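Local coordinates for antitoxin HipB (Escherichia coli, PDB 4Z5H), which neutralises the toxin HipA as its cognate antitoxin and, as a homodimer, binds and bends operator DNA to repress the hipBA operon, at a contact of chain A with DNA and the interface of chains A and B. Residues are numbered along the deposited sequence; one frame, centred on the assembly and turned at random. Chains: chain A/B, Antitoxin HipB.

Contact 1: a contact of chain A with DNA. Residues chain A 35-36, 39, 42, 54. With nucleotides of chain C.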
# COMPACT_ATOMS: atom_id res chain seq x y z
N ILE A 35 15.55 7.63 -4.31
CA ILE A 35 14.82 8.49 -3.40
C ILE A 35 15.73 8.81 -2.22
O ILE A 35 16.77 8.23 -2.09
CB ILE A 35 13.49 7.90 -2.92
CG1 ILE A 35 13.73 6.72 -1.97
CG2 ILE A 35 12.60 7.54 -4.08
CD1 ILE A 35 12.47 6.18 -1.35
N LYS A 36 15.32 9.75 -1.40
CA LYS A 36 16.08 10.11 -0.22
C LYS A 36 16.03 9.06 0.89
O LYS A 36 15.01 8.46 1.13
CB LYS A 36 15.63 11.46 0.31
CG LYS A 36 15.77 12.58 -0.70
CD LYS A 36 15.45 13.91 -0.07
CE LYS A 36 16.56 14.34 0.87
NZ LYS A 36 16.05 15.30 1.85
N THR A 39 13.47 9.92 3.32
CA THR A 39 12.15 9.45 2.94
C THR A 39 11.88 8.04 3.48
O THR A 39 10.82 7.77 4.00
CB THR A 39 11.97 9.46 1.41
OG1 THR A 39 12.18 10.77 0.91
CG2 THR A 39 10.58 8.96 1.02
N ASN A 42 11.29 8.37 7.12
CA ASN A 42 9.94 8.85 7.36
C ASN A 42 8.91 7.73 7.18
O ASN A 42 8.00 7.65 7.94
CB ASN A 42 9.58 10.07 6.51
CG ASN A 42 8.22 10.65 6.87
OD1 ASN A 42 8.08 11.36 7.84
ND2 ASN A 42 7.22 10.33 6.08
N THR A 54 5.97 6.12 -2.99
CA THR A 54 7.08 5.83 -2.12
C THR A 54 7.00 4.37 -1.65
O THR A 54 7.97 3.67 -1.70
CB THR A 54 7.13 6.78 -0.92
OG1 THR A 54 7.48 8.09 -1.38
CG2 THR A 54 8.14 6.32 0.09
P DA C 13 6.61 10.70 0.91
OP1 DA C 13 6.11 9.61 0.08
OP2 DA C 13 7.26 10.41 2.18
O5' DA C 13 7.60 11.58 0.04
C5' DA C 13 7.25 12.00 -1.29
C4' DA C 13 8.29 12.95 -1.82
O4' DA C 13 8.17 14.23 -1.16
C3' DA C 13 9.74 12.49 -1.61
O3' DA C 13 10.41 12.45 -2.86
C2' DA C 13 10.33 13.53 -0.67
C1' DA C 13 9.46 14.74 -0.94
N9 DA C 13 9.39 15.68 0.18
C8 DA C 13 9.31 15.39 1.52
N7 DA C 13 9.29 16.44 2.29
C5 DA C 13 9.35 17.51 1.39
C6 DA C 13 9.37 18.90 1.58
N6 DA C 13 9.30 19.48 2.77
N1 DA C 13 9.45 19.68 0.48
C2 DA C 13 9.51 19.09 -0.72
N3 DA C 13 9.50 17.79 -1.02
C4 DA C 13 9.42 17.05 0.09
P DA C 14 11.85 11.81 -2.99
OP1 DA C 14 11.76 10.72 -3.98
OP2 DA C 14 12.38 11.52 -1.65
O5' DA C 14 12.72 13.00 -3.58
C5' DA C 14 12.38 13.62 -4.84
C4' DA C 14 12.84 15.06 -4.87
O4' DA C 14 12.08 15.82 -3.91
C3' DA C 14 14.30 15.29 -4.49
O3' DA C 14 15.16 15.28 -5.63
C2' DA C 14 14.28 16.71 -3.96
C1' DA C 14 12.87 16.88 -3.40
N9 DA C 14 12.78 16.85 -1.94
C8 DA C 14 12.64 15.77 -1.11
N7 DA C 14 12.58 16.09 0.16
C5 DA C 14 12.69 17.47 0.16
C6 DA C 14 12.69 18.42 1.20
N6 DA C 14 12.57 18.11 2.49
N1 DA C 14 12.82 19.72 0.86
C2 DA C 14 12.93 20.04 -0.44
N3 DA C 14 12.95 19.24 -1.50
C4 DA C 14 12.82 17.96 -1.13
O HOH W 1 7.99 8.61 3.82
O HOH W 2 13.06 15.02 2.70
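A:Thr39 and A:Thr54 meet successive phosphates of one DNA strand with their hydroxyls, an example of how a Cro/C1-type helix-turn-helix seats itself on the backbone beside the bases it reads. A:Thr39 lies in helix 37-45, the recognition helix of the motif. Its OG1, anti to the carbonyl carbon (chi1 -58°), donates a hydrogen bond of 2.7 Å to OP2 of the DA14 phosphate, while the methyl CG2 turns towards the DA13 phosphate. A:Thr54, from helix 52-61, places OG1 in the same way (chi1 -69°) and donates from it to OP1 of DA13 at 2.5 Å. The other non-bridging oxygen of that phosphate, OP2, is reached through water 1, which also contacts A:Thr39 O and, at 2.9 Å, the side-chain amide ND2 of A:Asn42. Around the DA14 phosphate, the methyl CG2 of A:Ile35 lies against OP1, and the backbone N of A:Lys36 makes a weak hydrogen bond to OP2. The A:Lys36 side chain passes this phosphate with CD 3.5 Å from C8 of the DA14 base; beyond CD it bends at chi3 (72°). Its side-chain amine NZ contacts water 2 at 3.1 Å, which in turn meets N7 and N6 on the major-groove edge of the adenine, an indirect contact to the base.

Contact 2: the interface of chains A and B. Residues chain A 8, 11, 47-48, 50; chain B 51-53, 56.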
# COMPACT_ATOMS: atom_id res chain seq x y z
N PRO A 8 -0.95 1.36 7.97
CA PRO A 8 0.35 1.87 7.56
C PRO A 8 1.44 1.51 8.59
O PRO A 8 2.47 1.08 8.18
CB PRO A 8 0.14 3.38 7.49
CG PRO A 8 -1.32 3.54 7.31
CD PRO A 8 -1.93 2.44 8.10
N LEU A 11 2.30 -2.09 8.19
CA LEU A 11 3.00 -2.22 6.94
C LEU A 11 4.47 -1.80 7.06
O LEU A 11 5.34 -2.50 6.61
CB LEU A 11 2.32 -1.39 5.86
CG LEU A 11 2.94 -1.38 4.47
CD1 LEU A 11 3.24 -2.75 3.92
CD2 LEU A 11 2.13 -0.53 3.51
N PRO A 47 4.59 6.39 8.81
CA PRO A 47 4.05 5.90 7.53
C PRO A 47 2.69 6.44 7.04
O PRO A 47 2.39 6.32 5.88
CB PRO A 47 3.96 4.40 7.74
CG PRO A 47 3.76 4.26 9.19
CD PRO A 47 4.56 5.34 9.83
N ASP A 48 1.90 7.02 7.92
CA ASP A 48 0.51 7.30 7.65
C ASP A 48 0.27 8.21 6.44
O ASP A 48 -0.62 7.97 5.67
CB ASP A 48 -0.16 7.94 8.86
CG ASP A 48 -0.63 6.94 9.87
OD1 ASP A 48 -0.59 5.75 9.63
OD2 ASP A 48 -1.06 7.36 10.93
N THR A 50 2.63 8.80 4.08
CA THR A 50 3.50 8.35 3.01
C THR A 50 2.70 8.03 1.73
O THR A 50 1.64 7.48 1.79
CB THR A 50 4.27 7.10 3.47
OG1 THR A 50 5.16 7.46 4.52
CG2 THR A 50 5.08 6.52 2.35
N THR B 51 -2.15 8.78 0.03
CA THR B 51 -1.54 8.36 1.28
C THR B 51 -1.83 6.91 1.68
O THR B 51 -2.84 6.35 1.33
CB THR B 51 -1.92 9.28 2.45
OG1 THR B 51 -3.30 9.13 2.76
CG2 THR B 51 -1.59 10.72 2.13
N LEU B 52 -0.93 6.35 2.47
CA LEU B 52 -1.06 5.00 2.95
C LEU B 52 -2.35 4.88 3.78
O LEU B 52 -3.01 3.89 3.71
CB LEU B 52 0.17 4.56 3.75
CG LEU B 52 1.44 4.25 2.96
CD1 LEU B 52 2.55 3.70 3.81
CD2 LEU B 52 1.16 3.31 1.80
N THR B 53 -2.66 5.91 4.55
CA THR B 53 -3.85 5.93 5.37
C THR B 53 -5.12 5.82 4.52
O THR B 53 -5.99 5.04 4.82
CB THR B 53 -3.92 7.21 6.24
OG1 THR B 53 -2.89 7.17 7.22
CG2 THR B 53 -5.24 7.34 6.93
N PHE B 56 -5.36 2.14 3.22
CA PHE B 56 -5.82 1.17 4.20
C PHE B 56 -7.31 1.30 4.56
O PHE B 56 -7.96 0.33 4.76
CB PHE B 56 -4.91 1.06 5.42
CG PHE B 56 -3.69 0.23 5.17
CD1 PHE B 56 -3.75 -1.15 5.19
CD2 PHE B 56 -2.49 0.82 4.85
CE1 PHE B 56 -2.64 -1.91 4.92
CE2 PHE B 56 -1.37 0.07 4.59
CZ PHE B 56 -1.44 -1.30 4.61
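A:Pro8 and B:Leu52 bury the most surface in this patch of the HipB homodimer, where two Cro/C1-type helix-turn-helix subunits join through the start of helix 8-21 in one chain and helix 52-61 in the other. The pyrrolidine of A:Pro8 presents CB to B:Leu52 CB at 3.9 Å and CG to the first turn of the partner helix near B:Thr53. Its CD packs 3.7 Å from CD2 of B:Phe56, the two side chains running past each other in opposite directions. A:Leu11, one turn further on, brings CD2 in plane to the edge of the same phenyl ring, 3.7 Å from CE2.

B:Leu52 is held at both backbone and side chain. Its N donates to A:Thr50 O at 2.9 Å, and CG, placed anti to the carbonyl carbon (chi1 -75°), directs the isobutyl group alongside A:Thr50, both side chains pointing the same way. Branch CD1 ends 3.8 Å from A:Thr50 CB and also lies near the carbonyl oxygen of A:Pro47.

B:Thr53 grips one acceptor twice, the carbonyl oxygen of A:Asp48 in the 3-10 helix 47-49. Its N reaches A:Asp48 O at 3.1 Å in the carbonyl plane. With OG1 anti to its own carbonyl carbon (chi1 -69°), the hydroxyl comes close to the same acceptor, and OG1 donates to A:Asp48 O at 2.9 Å from 39° above the plane.

Contact 3: the interface of chains A and B. Residues chain A 5, 11, 14-15, 59, 64; chain B 66, 68.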
# COMPACT_ATOMS: atom_id res chain seq x y z
N ILE A 5 -1.87 -7.59 6.71
CA ILE A 5 -1.56 -6.25 7.17
C ILE A 5 -2.77 -5.33 7.00
O ILE A 5 -3.43 -5.36 5.98
CB ILE A 5 -0.32 -5.72 6.42
CG1 ILE A 5 0.88 -6.60 6.79
CG2 ILE A 5 -0.08 -4.24 6.68
CD1 ILE A 5 2.06 -6.49 5.90
N LEU A 11 2.30 -2.09 8.19
CA LEU A 11 3.00 -2.22 6.94
C LEU A 11 4.47 -1.80 7.06
O LEU A 11 5.34 -2.50 6.61
CB LEU A 11 2.32 -1.39 5.86
CG LEU A 11 2.94 -1.38 4.47
CD1 LEU A 11 3.24 -2.75 3.92
CD2 LEU A 11 2.13 -0.53 3.51
N ALA A 14 6.53 -4.26 9.22
CA ALA A 14 6.86 -5.44 8.45
C ALA A 14 7.98 -5.22 7.42
O ALA A 14 8.85 -6.03 7.26
CB ALA A 14 5.64 -5.98 7.75
N MET A 15 7.92 -4.11 6.71
CA MET A 15 8.94 -3.76 5.76
C MET A 15 10.31 -3.45 6.35
O MET A 15 11.30 -3.80 5.77
CB MET A 15 8.45 -2.70 4.80
CG MET A 15 7.38 -3.25 3.89
SD MET A 15 6.51 -2.01 2.97
CE MET A 15 7.74 -1.58 1.77
N LEU A 59 9.16 -1.17 -1.77
CA LEU A 59 8.83 -2.56 -1.92
C LEU A 59 9.76 -3.19 -2.95
O LEU A 59 10.30 -4.23 -2.70
CB LEU A 59 7.42 -2.71 -2.45
CG LEU A 59 6.22 -3.22 -1.69
CD1 LEU A 59 5.12 -3.62 -2.64
CD2 LEU A 59 6.49 -4.27 -0.63
N LEU A 64 10.38 -7.21 -2.93
CA LEU A 64 9.04 -7.59 -2.56
C LEU A 64 8.00 -7.05 -3.53
O LEU A 64 8.22 -6.08 -4.21
CB LEU A 64 8.69 -7.06 -1.18
CG LEU A 64 9.49 -7.51 0.04
CD1 LEU A 64 9.09 -6.69 1.25
CD2 LEU A 64 9.29 -8.98 0.29
N MET B 66 -4.19 -6.94 2.92
CA MET B 66 -3.08 -7.16 2.01
C MET B 66 -1.96 -7.91 2.70
O MET B 66 -1.88 -7.88 3.90
CB MET B 66 -2.54 -5.84 1.51
CG MET B 66 -2.03 -4.95 2.62
SD MET B 66 -0.49 -4.16 2.24
CE MET B 66 0.61 -5.51 2.09
N LEU B 68 2.49 -8.79 2.06
CA LEU B 68 3.72 -8.79 1.31
C LEU B 68 4.01 -10.16 0.72
O LEU B 68 3.51 -11.16 1.18
CB LEU B 68 4.87 -8.34 2.17
CG LEU B 68 4.70 -7.02 2.90
CD1 LEU B 68 5.63 -6.94 4.08
CD2 LEU B 68 4.87 -5.85 1.98
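B:Leu68 reaches from strand 64-70 into the apolar core of chain A and buries more surface than any other residue of this patch, an example of a side chain from one subunit inserted among the apolar residues of the other. From CB the chain leads away from the strand to CG, which is anti to the carbonyl carbon (chi1 -52°) and comes 4.0 Å from the terminal methyl CD1 of A:Ile5. The tip then forks. Branch CD1 lies 3.8 Å from the methyl CB of A:Ala14 on helix 8-21 and also touches A:Ile5 CD1. Branch CD2 meets CD2 of A:Leu59, from helix 52-61, at 3.5 Å, a tight methyl-to-methyl contact, and stands 4.0 Å from CD1 of A:Leu11. A:Met15 offers its CG methylene to both branches, each 4.1 Å away, and A:Leu64 lies a little farther off.

Two residues earlier on the strand, the backbone of B:Met66 pairs with A:Ile5 in an antiparallel beta bridge. A:Ile5 N donates to B:Met66 O at 2.8 Å, bringing the N-terminal segment of chain A against the partner strand. The B:Met66 side chain bends at chi2 and chi3 and brings CE near A:Ile5 CD1. A:Ile5 thus joins backbone pairing to apolar packing, and its twofold twin repeats the exchange with chains reversed, tying each subunit's core to the other's C-terminal strand, and so should help hold the repressor dimer together.

Contact 1 lies about 13 Å from contact 2 and about 16 Å from contact 3, measured between the centres of their C-alpha atoms, while contacts 2 and 3 are about 11 Å apart and share A:Leu11. Helix 52-61 of chain A supplies a phosphate-binding residue to contact 1 and a core residue to contact 3; its counterpart in chain B provides its first turns to contact 2. The same element therefore serves both DNA binding and dimerisation. Such closeness suggests that the dimer interface helps set the relative positions of the two recognition helices on the operator.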